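Local coordinates for protein peptidase S15/CocE/NonD (Thaumarchaeota archaeon SCGC AB-539-E09, PDB 4PF1) that hydrolyses peptides as a serine aminopeptidase of the alpha/beta hydrolase fold, probably removing residues from their amino ends, at residues G153-I158 with H175-A180; K179-F184 with V285-V290; L318-L323 with L370-V375. All coordinates share one frame; numbering follows the deposited sequence.

Contact 1 of 3, residues G153-I158 with H175-A180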
ATOM      1  N   GLY A 153      43.086 -13.314  19.030  1.00 19.79           N
ATOM      2  CA  GLY A 153      43.323 -14.739  18.830  1.00 19.49           C
ATOM      3  C   GLY A 153      42.144 -15.626  19.184  1.00 22.36           C
ATOM      4  O   GLY A 153      42.295 -16.848  19.258  1.00 21.92           O
ATOM      5  N   ARG A 154      40.960 -15.021  19.416  1.00 18.26           N
ATOM      6  CA  ARG A 154      39.734 -15.750  19.769  1.00 17.84           C
ATOM      7  C   ARG A 154      38.715 -15.649  18.630  1.00 21.14           C
ATOM      8  O   ARG A 154      38.562 -14.580  18.036  1.00 19.77           O
ATOM      9  CB  ARG A 154      39.139 -15.225  21.085  1.00 16.69           C
ATOM     10  CG  ARG A 154      40.070 -15.377  22.284  1.00 22.00           C
ATOM     11  CD  ARG A 154      39.341 -15.064  23.569  1.00 27.89           C
ATOM     12  NE  ARG A 154      40.251 -14.960  24.706  1.00 34.87           N
ATOM     13  CZ  ARG A 154      39.858 -14.718  25.952  1.00 47.50           C
ATOM     14  NH1 ARG A 154      38.569 -14.563  26.231  1.00 32.94           N
ATOM     15  NH2 ARG A 154      40.750 -14.634  26.930  1.00 35.78           N
ATOM     16  N   VAL A 155      38.058 -16.777  18.295  1.00 18.20           N
ATOM     17  CA  VAL A 155      37.113 -16.854  17.174  1.00 17.54           C
ATOM     18  C   VAL A 155      35.787 -17.484  17.621  1.00 21.36           C
ATOM     19  O   VAL A 155      35.775 -18.392  18.455  1.00 21.07           O
ATOM     20  CB  VAL A 155      37.734 -17.652  15.973  1.00 21.82           C
ATOM     21  CG1 VAL A 155      36.746 -17.790  14.809  1.00 21.09           C
ATOM     22  CG2 VAL A 155      39.037 -17.019  15.490  1.00 21.91           C
ATOM     23  N   ALA A 156      34.675 -17.002  17.041  1.00 16.99           N
ATOM     24  CA  ALA A 156      33.344 -17.569  17.220  1.00 16.21           C
ATOM     25  C   ALA A 156      32.710 -17.780  15.857  1.00 18.94           C
ATOM     26  O   ALA A 156      32.952 -16.989  14.946  1.00 17.87           O
ATOM     27  CB  ALA A 156      32.479 -16.658  18.069  1.00 16.87           C
ATOM     28  N   ALA A 157      31.938 -18.860  15.698  1.00 15.30           N
ATOM     29  CA  ALA A 157      31.261 -19.147  14.440  1.00 14.83           C
ATOM     30  C   ALA A 157      29.757 -18.980  14.600  1.00 18.77           C
ATOM     31  O   ALA A 157      29.172 -19.530  15.536  1.00 18.59           O
ATOM     32  CB  ALA A 157      31.594 -20.553  13.964  1.00 15.93           C
ATOM     33  N   ILE A 158      29.139 -18.154  13.737  1.00 14.64           N
ATOM     34  CA  ILE A 158      27.696 -17.904  13.767  1.00 14.19           C
ATOM     35  C   ILE A 158      27.131 -18.019  12.339  1.00 17.77           C
ATOM     36  O   ILE A 158      27.884 -17.914  11.365  1.00 17.61           O
ATOM     37  CB  ILE A 158      27.332 -16.532  14.444  1.00 17.12           C
ATOM     38  CG1 ILE A 158      27.535 -15.328  13.487  1.00 17.07           C
ATOM     39  CG2 ILE A 158      28.069 -16.338  15.789  1.00 18.23           C
ATOM     40  CD1 ILE A 158      26.895 -13.993  13.962  1.00 20.94           C
ATOM     41  N   HIS A 175      39.422 -26.067  16.461  1.00 20.50           N
ATOM     42  CA  HIS A 175      40.654 -25.315  16.614  1.00 20.79           C
ATOM     43  C   HIS A 175      40.643 -24.684  18.007  1.00 24.52           C
ATOM     44  O   HIS A 175      39.592 -24.190  18.429  1.00 22.94           O
ATOM     45  CB  HIS A 175      40.767 -24.240  15.514  1.00 21.18           C
ATOM     46  CG  HIS A 175      42.113 -23.589  15.445  1.00 24.84           C
ATOM     47  ND1 HIS A 175      42.497 -22.631  16.364  1.00 26.49           N
ATOM     48  CD2 HIS A 175      43.127 -23.790  14.575  1.00 26.96           C
ATOM     49  CE1 HIS A 175      43.725 -22.281  16.027  1.00 26.34           C
ATOM     50  NE2 HIS A 175      44.149 -22.955  14.959  1.00 27.00           N
ATOM     51  N   PRO A 176      41.779 -24.711  18.756  1.00 22.11           N
ATOM     52  CA  PRO A 176      41.781 -24.145  20.123  1.00 21.89           C
ATOM     53  C   PRO A 176      41.342 -22.675  20.211  1.00 24.09           C
ATOM     54  O   PRO A 176      40.926 -22.239  21.286  1.00 23.37           O
ATOM     55  CB  PRO A 176      43.239 -24.307  20.574  1.00 24.45           C
ATOM     56  CG  PRO A 176      44.016 -24.565  19.325  1.00 29.05           C
ATOM     57  CD  PRO A 176      43.091 -25.296  18.422  1.00 24.28           C
ATOM     58  N   ALA A 177      41.411 -21.920  19.089  1.00 19.82           N
ATOM     59  CA  ALA A 177      41.000 -20.512  19.051  1.00 19.47           C
ATOM     60  C   ALA A 177      39.461 -20.349  19.003  1.00 22.51           C
ATOM     61  O   ALA A 177      38.964 -19.268  19.316  1.00 22.14           O
ATOM     62  CB  ALA A 177      41.640 -19.808  17.868  1.00 20.19           C
ATOM     63  N   LEU A 178      38.709 -21.416  18.618  1.00 18.74           N
ATOM     64  CA  LEU A 178      37.241 -21.367  18.593  1.00 17.41           C
ATOM     65  C   LEU A 178      36.714 -21.411  20.035  1.00 20.54           C
ATOM     66  O   LEU A 178      36.926 -22.404  20.745  1.00 20.48           O
ATOM     67  CB  LEU A 178      36.640 -22.501  17.735  1.00 17.09           C
ATOM     68  CG  LEU A 178      35.106 -22.473  17.585  1.00 20.46           C
ATOM     69  CD1 LEU A 178      34.664 -21.418  16.576  1.00 19.39           C
ATOM     70  CD2 LEU A 178      34.575 -23.830  17.196  1.00 23.32           C
ATOM     71  N   LYS A 179      36.057 -20.315  20.470  1.00 15.97           N
ATOM     72  CA  LYS A 179      35.608 -20.135  21.850  1.00 15.59           C
ATOM     73  C   LYS A 179      34.099 -20.300  22.046  1.00 20.12           C
ATOM     74  O   LYS A 179      33.677 -20.528  23.177  1.00 19.64           O
ATOM     75  CB  LYS A 179      36.050 -18.753  22.384  1.00 17.65           C
ATOM     76  CG  LYS A 179      37.566 -18.488  22.308  1.00 23.71           C
ATOM     77  CD  LYS A 179      38.404 -19.482  23.144  1.00 27.96           C
ATOM     78  CE  LYS A 179      39.880 -19.357  22.846  1.00 32.78           C
ATOM     79  NZ  LYS A 179      40.682 -20.368  23.581  1.00 38.24           N
ATOM     80  N   ALA A 180      33.283 -20.151  20.975  1.00 17.05           N
ATOM     81  CA  ALA A 180      31.816 -20.273  21.053  1.00 16.72           C
ATOM     82  C   ALA A 180      31.184 -20.408  19.671  1.00 20.07           C
ATOM     83  O   ALA A 180      31.791 -20.007  18.679  1.00 19.77           O
ATOM     84  CB  ALA A 180      31.224 -19.058  21.767  1.00 17.35           C
TER

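Contact 2 of 3, residues K179-F184 with V285-V290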
ATOM      1  N   LYS A 179      36.057 -20.315  20.470  1.00 15.97           N
ATOM      2  CA  LYS A 179      35.608 -20.135  21.850  1.00 15.59           C
ATOM      3  C   LYS A 179      34.099 -20.300  22.046  1.00 20.12           C
ATOM      4  O   LYS A 179      33.677 -20.528  23.177  1.00 19.64           O
ATOM      5  CB  LYS A 179      36.050 -18.753  22.384  1.00 17.65           C
ATOM      6  CG  LYS A 179      37.566 -18.488  22.308  1.00 23.71           C
ATOM      7  CD  LYS A 179      38.404 -19.482  23.144  1.00 27.96           C
ATOM      8  CE  LYS A 179      39.880 -19.357  22.846  1.00 32.78           C
ATOM      9  NZ  LYS A 179      40.682 -20.368  23.581  1.00 38.24           N
ATOM     10  N   ALA A 180      33.283 -20.151  20.975  1.00 17.05           N
ATOM     11  CA  ALA A 180      31.816 -20.273  21.053  1.00 16.72           C
ATOM     12  C   ALA A 180      31.184 -20.408  19.671  1.00 20.07           C
ATOM     13  O   ALA A 180      31.791 -20.007  18.679  1.00 19.77           O
ATOM     14  CB  ALA A 180      31.224 -19.058  21.767  1.00 17.35           C
ATOM     15  N   VAL A 181      29.948 -20.946  19.608  1.00 16.62           N
ATOM     16  CA  VAL A 181      29.183 -21.068  18.358  1.00 15.99           C
ATOM     17  C   VAL A 181      27.718 -20.646  18.577  1.00 19.62           C
ATOM     18  O   VAL A 181      27.153 -20.892  19.646  1.00 19.48           O
ATOM     19  CB  VAL A 181      29.260 -22.475  17.688  1.00 19.74           C
ATOM     20  CG1 VAL A 181      30.616 -22.714  17.028  1.00 19.64           C
ATOM     21  CG2 VAL A 181      28.914 -23.591  18.669  1.00 19.90           C
ATOM     22  N   VAL A 182      27.112 -20.006  17.558  1.00 15.52           N
ATOM     23  CA  VAL A 182      25.705 -19.600  17.589  1.00 14.86           C
ATOM     24  C   VAL A 182      25.010 -20.123  16.298  1.00 18.38           C
ATOM     25  O   VAL A 182      24.835 -19.366  15.333  1.00 18.09           O
ATOM     26  CB  VAL A 182      25.497 -18.065  17.801  1.00 18.51           C
ATOM     27  CG1 VAL A 182      24.014 -17.729  17.957  1.00 18.05           C
ATOM     28  CG2 VAL A 182      26.283 -17.551  19.006  1.00 18.73           C
ATOM     29  N   PRO A 183      24.633 -21.425  16.244  1.00 14.28           N
ATOM     30  CA  PRO A 183      23.959 -21.925  15.037  1.00 13.37           C
ATOM     31  C   PRO A 183      22.458 -21.569  15.017  1.00 15.55           C
ATOM     32  O   PRO A 183      21.707 -21.963  15.914  1.00 14.84           O
ATOM     33  CB  PRO A 183      24.201 -23.437  15.095  1.00 15.31           C
ATOM     34  CG  PRO A 183      24.408 -23.748  16.542  1.00 20.09           C
ATOM     35  CD  PRO A 183      24.775 -22.483  17.269  1.00 15.91           C
ATOM     36  N   PHE A 184      22.041 -20.775  14.013  1.00 11.48           N
ATOM     37  CA  PHE A 184      20.641 -20.382  13.804  1.00 11.09           C
ATOM     38  C   PHE A 184      19.975 -21.324  12.823  1.00 16.28           C
ATOM     39  O   PHE A 184      20.602 -21.710  11.835  1.00 16.08           O
ATOM     40  CB  PHE A 184      20.539 -18.950  13.241  1.00 12.62           C
ATOM     41  CG  PHE A 184      20.938 -17.797  14.127  1.00 14.07           C
ATOM     42  CD1 PHE A 184      22.263 -17.377  14.194  1.00 17.00           C
ATOM     43  CD2 PHE A 184      19.973 -17.028  14.767  1.00 16.22           C
ATOM     44  CE1 PHE A 184      22.623 -16.256  14.948  1.00 17.94           C
ATOM     45  CE2 PHE A 184      20.334 -15.914  15.532  1.00 18.93           C
ATOM     46  CZ  PHE A 184      21.656 -15.533  15.613  1.00 17.03           C
ATOM     47  N   VAL A 285      32.746 -27.058  22.877  1.00 27.27           N
ATOM     48  CA  VAL A 285      32.519 -25.667  22.477  1.00 25.82           C
ATOM     49  C   VAL A 285      31.151 -25.166  22.996  1.00 27.16           C
ATOM     50  O   VAL A 285      30.131 -25.815  22.738  1.00 26.69           O
ATOM     51  CB  VAL A 285      32.630 -25.512  20.927  1.00 29.42           C
ATOM     52  CG1 VAL A 285      32.495 -24.051  20.499  1.00 28.59           C
ATOM     53  CG2 VAL A 285      33.938 -26.107  20.404  1.00 29.77           C
ATOM     54  N   PRO A 286      31.106 -23.995  23.693  1.00 21.68           N
ATOM     55  CA  PRO A 286      29.805 -23.446  24.129  1.00 21.11           C
ATOM     56  C   PRO A 286      28.897 -23.168  22.930  1.00 23.62           C
ATOM     57  O   PRO A 286      29.349 -22.617  21.923  1.00 21.77           O
ATOM     58  CB  PRO A 286      30.189 -22.153  24.861  1.00 23.00           C
ATOM     59  CG  PRO A 286      31.633 -22.311  25.195  1.00 27.81           C
ATOM     60  CD  PRO A 286      32.217 -23.112  24.087  1.00 23.32           C
ATOM     61  N   MET A 287      27.637 -23.608  23.022  1.00 20.91           N
ATOM     62  CA  MET A 287      26.675 -23.524  21.932  1.00 20.57           C
ATOM     63  C   MET A 287      25.408 -22.792  22.342  1.00 22.76           C
ATOM     64  O   MET A 287      24.819 -23.092  23.384  1.00 22.82           O
ATOM     65  CB  MET A 287      26.320 -24.947  21.462  1.00 23.48           C
ATOM     66  CG  MET A 287      25.816 -25.025  20.037  1.00 27.46           C
ATOM     67  SD  MET A 287      25.449 -26.731  19.527  1.00 32.78           S
ATOM     68  CE  MET A 287      27.078 -27.494  19.700  1.00 30.14           C
ATOM     69  N   LEU A 288      24.970 -21.863  21.492  1.00 17.39           N
ATOM     70  CA  LEU A 288      23.721 -21.135  21.655  1.00 16.46           C
ATOM     71  C   LEU A 288      22.818 -21.489  20.465  1.00 19.33           C
ATOM     72  O   LEU A 288      22.918 -20.875  19.399  1.00 18.28           O
ATOM     73  CB  LEU A 288      23.983 -19.612  21.764  1.00 16.32           C
ATOM     74  CG  LEU A 288      22.770 -18.696  22.051  1.00 20.31           C
ATOM     75  CD1 LEU A 288      22.164 -18.975  23.425  1.00 20.30           C
ATOM     76  CD2 LEU A 288      23.170 -17.232  21.963  1.00 21.35           C
ATOM     77  N   ILE A 289      22.004 -22.546  20.624  1.00 15.65           N
ATOM     78  CA  ILE A 289      21.116 -23.026  19.563  1.00 15.11           C
ATOM     79  C   ILE A 289      19.903 -22.102  19.468  1.00 18.19           C
ATOM     80  O   ILE A 289      19.171 -21.936  20.443  1.00 17.50           O
ATOM     81  CB  ILE A 289      20.705 -24.515  19.763  1.00 18.32           C
ATOM     82  CG1 ILE A 289      21.935 -25.403  20.089  1.00 18.96           C
ATOM     83  CG2 ILE A 289      19.950 -25.033  18.529  1.00 18.25           C
ATOM     84  CD1 ILE A 289      21.607 -26.739  20.760  1.00 26.10           C
ATOM     85  N   VAL A 290      19.713 -21.485  18.295  1.00 14.78           N
ATOM     86  CA  VAL A 290      18.633 -20.528  18.062  1.00 14.08           C
ATOM     87  C   VAL A 290      17.649 -21.091  17.041  1.00 17.72           C
ATOM     88  O   VAL A 290      17.978 -21.227  15.858  1.00 17.79           O
ATOM     89  CB  VAL A 290      19.176 -19.140  17.622  1.00 17.73           C
ATOM     90  CG1 VAL A 290      18.116 -18.062  17.786  1.00 17.33           C
ATOM     91  CG2 VAL A 290      20.444 -18.768  18.384  1.00 17.59           C
TER

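Contact 3 of 3, residues L318-L323 with L370-V375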
ATOM      1  N   LEU A 318      27.574 -25.663  28.698  1.00 28.65           N
ATOM      2  CA  LEU A 318      27.896 -25.326  27.310  1.00 27.48           C
ATOM      3  C   LEU A 318      26.673 -25.130  26.395  1.00 30.37           C
ATOM      4  O   LEU A 318      26.739 -24.298  25.490  1.00 30.11           O
ATOM      5  CB  LEU A 318      28.811 -26.414  26.702  1.00 27.51           C
ATOM      6  CG  LEU A 318      30.139 -26.686  27.433  1.00 32.32           C
ATOM      7  CD1 LEU A 318      30.642 -28.083  27.148  1.00 32.70           C
ATOM      8  CD2 LEU A 318      31.199 -25.653  27.066  1.00 34.24           C
ATOM      9  N   VAL A 319      25.590 -25.907  26.586  1.00 25.82           N
ATOM     10  CA  VAL A 319      24.438 -25.852  25.674  1.00 24.69           C
ATOM     11  C   VAL A 319      23.292 -24.969  26.211  1.00 26.57           C
ATOM     12  O   VAL A 319      22.847 -25.131  27.348  1.00 26.16           O
ATOM     13  CB  VAL A 319      23.929 -27.276  25.301  1.00 28.90           C
ATOM     14  CG1 VAL A 319      22.784 -27.213  24.295  1.00 28.29           C
ATOM     15  CG2 VAL A 319      25.058 -28.137  24.753  1.00 28.91           C
ATOM     16  N   HIS A 320      22.810 -24.055  25.351  1.00 21.88           N
ATOM     17  CA  HIS A 320      21.665 -23.177  25.595  1.00 21.03           C
ATOM     18  C   HIS A 320      20.734 -23.232  24.388  1.00 23.19           C
ATOM     19  O   HIS A 320      21.207 -23.176  23.253  1.00 22.35           O
ATOM     20  CB  HIS A 320      22.112 -21.732  25.855  1.00 21.83           C
ATOM     21  CG  HIS A 320      23.098 -21.586  26.969  1.00 26.15           C
ATOM     22  ND1 HIS A 320      22.686 -21.371  28.271  1.00 28.51           N
ATOM     23  CD2 HIS A 320      24.449 -21.617  26.935  1.00 28.26           C
ATOM     24  CE1 HIS A 320      23.796 -21.279  28.985  1.00 28.44           C
ATOM     25  NE2 HIS A 320      24.882 -21.425  28.223  1.00 28.70           N
ATOM     26  N   PHE A 321      19.418 -23.345  24.624  1.00 19.10           N
ATOM     27  CA  PHE A 321      18.432 -23.393  23.546  1.00 17.82           C
ATOM     28  C   PHE A 321      17.500 -22.184  23.609  1.00 20.06           C
ATOM     29  O   PHE A 321      16.893 -21.920  24.647  1.00 19.59           O
ATOM     30  CB  PHE A 321      17.634 -24.712  23.595  1.00 19.55           C
ATOM     31  CG  PHE A 321      16.512 -24.879  22.592  1.00 20.79           C
ATOM     32  CD1 PHE A 321      16.704 -24.573  21.248  1.00 23.98           C
ATOM     33  CD2 PHE A 321      15.291 -25.421  22.977  1.00 23.25           C
ATOM     34  CE1 PHE A 321      15.671 -24.742  20.322  1.00 24.70           C
ATOM     35  CE2 PHE A 321      14.261 -25.598  22.048  1.00 25.87           C
ATOM     36  CZ  PHE A 321      14.458 -25.257  20.728  1.00 23.76           C
ATOM     37  N   VAL A 322      17.413 -21.442  22.496  1.00 15.64           N
ATOM     38  CA  VAL A 322      16.547 -20.271  22.360  1.00 14.86           C
ATOM     39  C   VAL A 322      15.509 -20.571  21.279  1.00 16.90           C
ATOM     40  O   VAL A 322      15.874 -20.926  20.159  1.00 15.63           O
ATOM     41  CB  VAL A 322      17.339 -18.961  22.063  1.00 18.74           C
ATOM     42  CG1 VAL A 322      16.397 -17.761  21.952  1.00 18.44           C
ATOM     43  CG2 VAL A 322      18.405 -18.704  23.123  1.00 18.85           C
ATOM     44  N   LEU A 323      14.218 -20.465  21.632  1.00 13.23           N
ATOM     45  CA  LEU A 323      13.108 -20.715  20.718  1.00 12.78           C
ATOM     46  C   LEU A 323      12.222 -19.466  20.641  1.00 16.68           C
ATOM     47  O   LEU A 323      11.468 -19.174  21.575  1.00 17.11           O
ATOM     48  CB  LEU A 323      12.317 -21.959  21.184  1.00 12.92           C
ATOM     49  CG  LEU A 323      11.238 -22.534  20.250  1.00 16.46           C
ATOM     50  CD1 LEU A 323      11.810 -22.913  18.879  1.00 15.96           C
ATOM     51  CD2 LEU A 323      10.601 -23.746  20.873  1.00 18.01           C
ATOM     52  N   LEU A 370      26.740 -13.595  31.646  1.00 28.74           N
ATOM     53  CA  LEU A 370      25.304 -13.386  31.794  1.00 28.46           C
ATOM     54  C   LEU A 370      24.632 -14.713  32.129  1.00 31.95           C
ATOM     55  O   LEU A 370      24.973 -15.741  31.537  1.00 30.85           O
ATOM     56  CB  LEU A 370      24.709 -12.773  30.504  1.00 27.92           C
ATOM     57  CG  LEU A 370      23.185 -12.546  30.474  1.00 32.23           C
ATOM     58  CD1 LEU A 370      22.774 -11.373  31.356  1.00 32.83           C
ATOM     59  CD2 LEU A 370      22.707 -12.322  29.070  1.00 33.53           C
ATOM     60  N   ASP A 371      23.692 -14.697  33.090  1.00 29.50           N
ATOM     61  CA  ASP A 371      22.957 -15.890  33.498  1.00 29.63           C
ATOM     62  C   ASP A 371      21.887 -16.231  32.449  1.00 32.46           C
ATOM     63  O   ASP A 371      20.716 -15.873  32.606  1.00 32.55           O
ATOM     64  CB  ASP A 371      22.340 -15.702  34.907  1.00 32.23           C
ATOM     65  CG  ASP A 371      21.620 -16.922  35.475  1.00 43.81           C
ATOM     66  OD1 ASP A 371      22.022 -18.064  35.140  1.00 44.17           O
ATOM     67  OD2 ASP A 371      20.686 -16.736  36.285  1.00 50.79           O
ATOM     68  N   ILE A 372      22.316 -16.884  31.347  1.00 27.34           N
ATOM     69  CA  ILE A 372      21.431 -17.325  30.270  1.00 25.55           C
ATOM     70  C   ILE A 372      20.784 -18.635  30.720  1.00 27.85           C
ATOM     71  O   ILE A 372      21.498 -19.529  31.184  1.00 27.50           O
ATOM     72  CB  ILE A 372      22.199 -17.479  28.909  1.00 28.31           C
ATOM     73  CG1 ILE A 372      22.900 -16.160  28.500  1.00 28.58           C
ATOM     74  CG2 ILE A 372      21.270 -17.985  27.779  1.00 28.36           C
ATOM     75  CD1 ILE A 372      24.083 -16.341  27.554  1.00 33.63           C
ATOM     76  N   PRO A 373      19.439 -18.776  30.634  1.00 23.16           N
ATOM     77  CA  PRO A 373      18.819 -20.037  31.066  1.00 22.87           C
ATOM     78  C   PRO A 373      19.141 -21.194  30.118  1.00 25.97           C
ATOM     79  O   PRO A 373      19.648 -20.971  29.010  1.00 25.56           O
ATOM     80  CB  PRO A 373      17.322 -19.711  31.052  1.00 24.45           C
ATOM     81  CG  PRO A 373      17.179 -18.657  30.012  1.00 28.42           C
ATOM     82  CD  PRO A 373      18.429 -17.820  30.126  1.00 24.21           C
ATOM     83  N   ARG A 374      18.848 -22.429  30.554  1.00 21.90           N
ATOM     84  CA  ARG A 374      19.016 -23.627  29.735  1.00 21.34           C
ATOM     85  C   ARG A 374      18.152 -23.491  28.483  1.00 23.27           C
ATOM     86  O   ARG A 374      18.621 -23.749  27.374  1.00 22.70           O
ATOM     87  CB  ARG A 374      18.616 -24.879  30.542  1.00 22.84           C
ATOM     88  CG  ARG A 374      18.976 -26.211  29.880  1.00 32.54           C
ATOM     89  CD  ARG A 374      20.348 -26.741  30.289  1.00 43.16           C
ATOM     90  NE  ARG A 374      20.607 -26.617  31.728  1.00 50.99           N
ATOM     91  CZ  ARG A 374      20.258 -27.523  32.638  1.00 62.07           C
ATOM     92  NH1 ARG A 374      20.534 -27.325  33.920  1.00 45.17           N
ATOM     93  NH2 ARG A 374      19.620 -28.630  32.273  1.00 49.18           N
ATOM     94  N   VAL A 375      16.896 -23.035  28.671  1.00 18.35           N
ATOM     95  CA  VAL A 375      15.935 -22.828  27.593  1.00 16.93           C
ATOM     96  C   VAL A 375      15.308 -21.427  27.725  1.00 19.46           C
ATOM     97  O   VAL A 375      14.832 -21.046  28.798  1.00 19.04           O
ATOM     98  CB  VAL A 375      14.854 -23.953  27.542  1.00 20.69           C
ATOM     99  CG1 VAL A 375      13.764 -23.638  26.517  1.00 19.98           C
ATOM    100  CG2 VAL A 375      15.488 -25.310  27.241  1.00 20.80           C
TER
HETATM  101  O   HOH W   1      18.833 -20.321  26.594  1.00 22.58           O

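Contact 1 of 3, residues G153-I158 with H175-A180
Two first torsions of the same kind bring Arg154 and Lys179 together: in both, CG stands beside the backbone N and anti to the carbonyl carbon (chi1 -61° for Arg154, -56° for Lys179). Lys179 then bends at CD (chi2 -61°), whereas Arg154 runs extended from CG to NE, and the two side chains cross at about a right angle. The touch is made by their methylenes, with Arg154 CB 3.8 Å from Lys179 CG. This crossing lies at the start of a beta-alpha-beta unit of the central sheet, in which parallel strands 154-160 and 178-184 are joined through helix 162-169. The charged ends part company: Arg154 NH1 forms a salt bridge with Asp366, and Lys179 NZ turns back to its own turn, bonding Pro176 O at 3.0 Å. An alanine in place of Lys179 would probably leave Pro176 O without this donor and open a gap beside the Arg154 methylenes.

Backbone bonds fix the register. Val155 N donates to Ala177 O at 2.8 Å from above the carbonyl plane, and Val155 O in turn accepts Lys179 N at 2.8 Å, nearly along the C=O axis. Further on, Ala157 N reaches Ala180 O at 3.2 Å. A type I turn from His175 to Leu178 leads into the second strand. Its His175 ring is gripped at both nitrogens, ND1 taking Ala177 N close to the ring plane and NE2 pairing with Asp142 of helix 133-147, an arrangement likely to hold the imidazole against rotation. Two side-chain contacts complete the pairing: Ala177 CB sits 3.3 Å from Gly153 O, and Leu178, its CG anti to the backbone N, brings CD1 alongside strand 154-160, 4.1 Å from Ala157 CB.

Contact 2 of 3, residues K179-F184 with V285-V290
Strands 178-184 and 287-292, parallel neighbours in the central sheet of the hydrolase domain, pair here, Val181 bridged to Met287 and Phe184 to Val290, with segment axes only 8° from parallel. Val181 bonds through both its backbone groups: its N donates to Pro286 O at 2.9 Å, and its O accepts Leu288 N. The next bond joins Val290 N to Pro183 O and is almost straight, 176° at the hydrogen. Between them the pattern is interrupted, because Pro183 has no N-H to offer; its CD instead lies 3.3 Å from Leu288 O, and that oxygen also receives a CA-H contact from Val182.

Side chains fall on the two faces of the sheet. Val181 holds CG2 between its backbone N and carbonyl carbon, where the methyl lies 3.7 Å from Met287 CG; the ring carbon Pro183 CD comes up to the same methylene, the proline and methionine side chains crossing at about a right angle. Such layering is that of the alpha/beta hydrolase sandwich: this face, with Met287 and Ile289, is covered by helix 301-309, while Phe184 and Val290 lie against Phe351 of helix 347-365. The hundred residues separating the two strands are rich in helix, consistent with the helical insertion that caps the active site in relatives.

On the second face Val182 CG1 meets Val290 CG2 at 3.7 Å, and Val182 lies side by side with Leu288, both pointing the same way. Phe184 and Val290 run alongside each other in the same manner. Val290 CB packs 3.6 Å from Phe184 CD2, while Val290 CG2 is placed over one ring face, offset toward the rim, in a CH-pi contact 4.2 Å from the Phe184 ring centroid.

Contact 3 of 3, residues L318-L323 with L370-V375
The His320 imidazole presents its edge to the chain at 372-373: Pro373 O lies in the ring plane beside ND1, while Ile372 O stands near that plane, 3.6 Å from CE1. His320 ND1 donates to Pro373 O over 3.2 Å along a nearly straight N-H (170°), though it approaches from well above the carbonyl plane of the acceptor. Ile372 crosses the histidine at about a right angle, its CG2 methyl 3.7 Å from His320 ND1. The other aromatic group, Phe321, meets Val375 CG1 obliquely at its CD2, and the ring of Tyr306 from helix 301-309 lies nearly parallel to it.

CG of His320 stands beside the backbone N (chi1 -55°), and the turn of the ring about CB-CG points ND1 at Pro373 O. The backbone is joined next to it, Phe321 N donating to Arg374 O at 2.9 Å. Through this parallel pairing the loop after helix 347-365 becomes strand 375-379, which adds to the edge of strand 319-324 in the alpha/beta hydrolase sheet and is itself followed by the antiparallel strand 384-388. Val375 CA sits 3.2 Å from Phe321 O as a CA-H contact.

A water molecule ties the two segments again, donating to Phe321 O at 3.2 Å and to Pro373 O at 2.6 Å. Pro373 O is thus gripped by two donors, the imidazole and the water. Upstream, an inverse gamma turn is centred on Asp371, whose carboxylate is paired with Arg387, and Ile372 also packs on Val355 and Phe359 of helix 347-365.

Taken in order, the three contacts step across one sheet. Contacts 1 and 2 share Lys179 and Ala180 on strand 178-184, their centres 10 Å apart, and Ala157 O probably accepts a hydrogen bond from Val182 N at 2.9 Å. Contact 2 passes to contact 3, also 10 Å away, through the neighbouring strands 287-292 and 319-324, where Met287 N probably bonds Leu318 O at 2.7 Å. Contacts 1 and 3 come no nearer than about 7 Å between atoms. Phe184 in contact 2 lies near, without touching, the probable Ser161-His328-Asp295 catalytic triad. A triethylene glycol, probably from the crystallisation liquor, lies about 5 Å from the Pro373 side chain in contact 3.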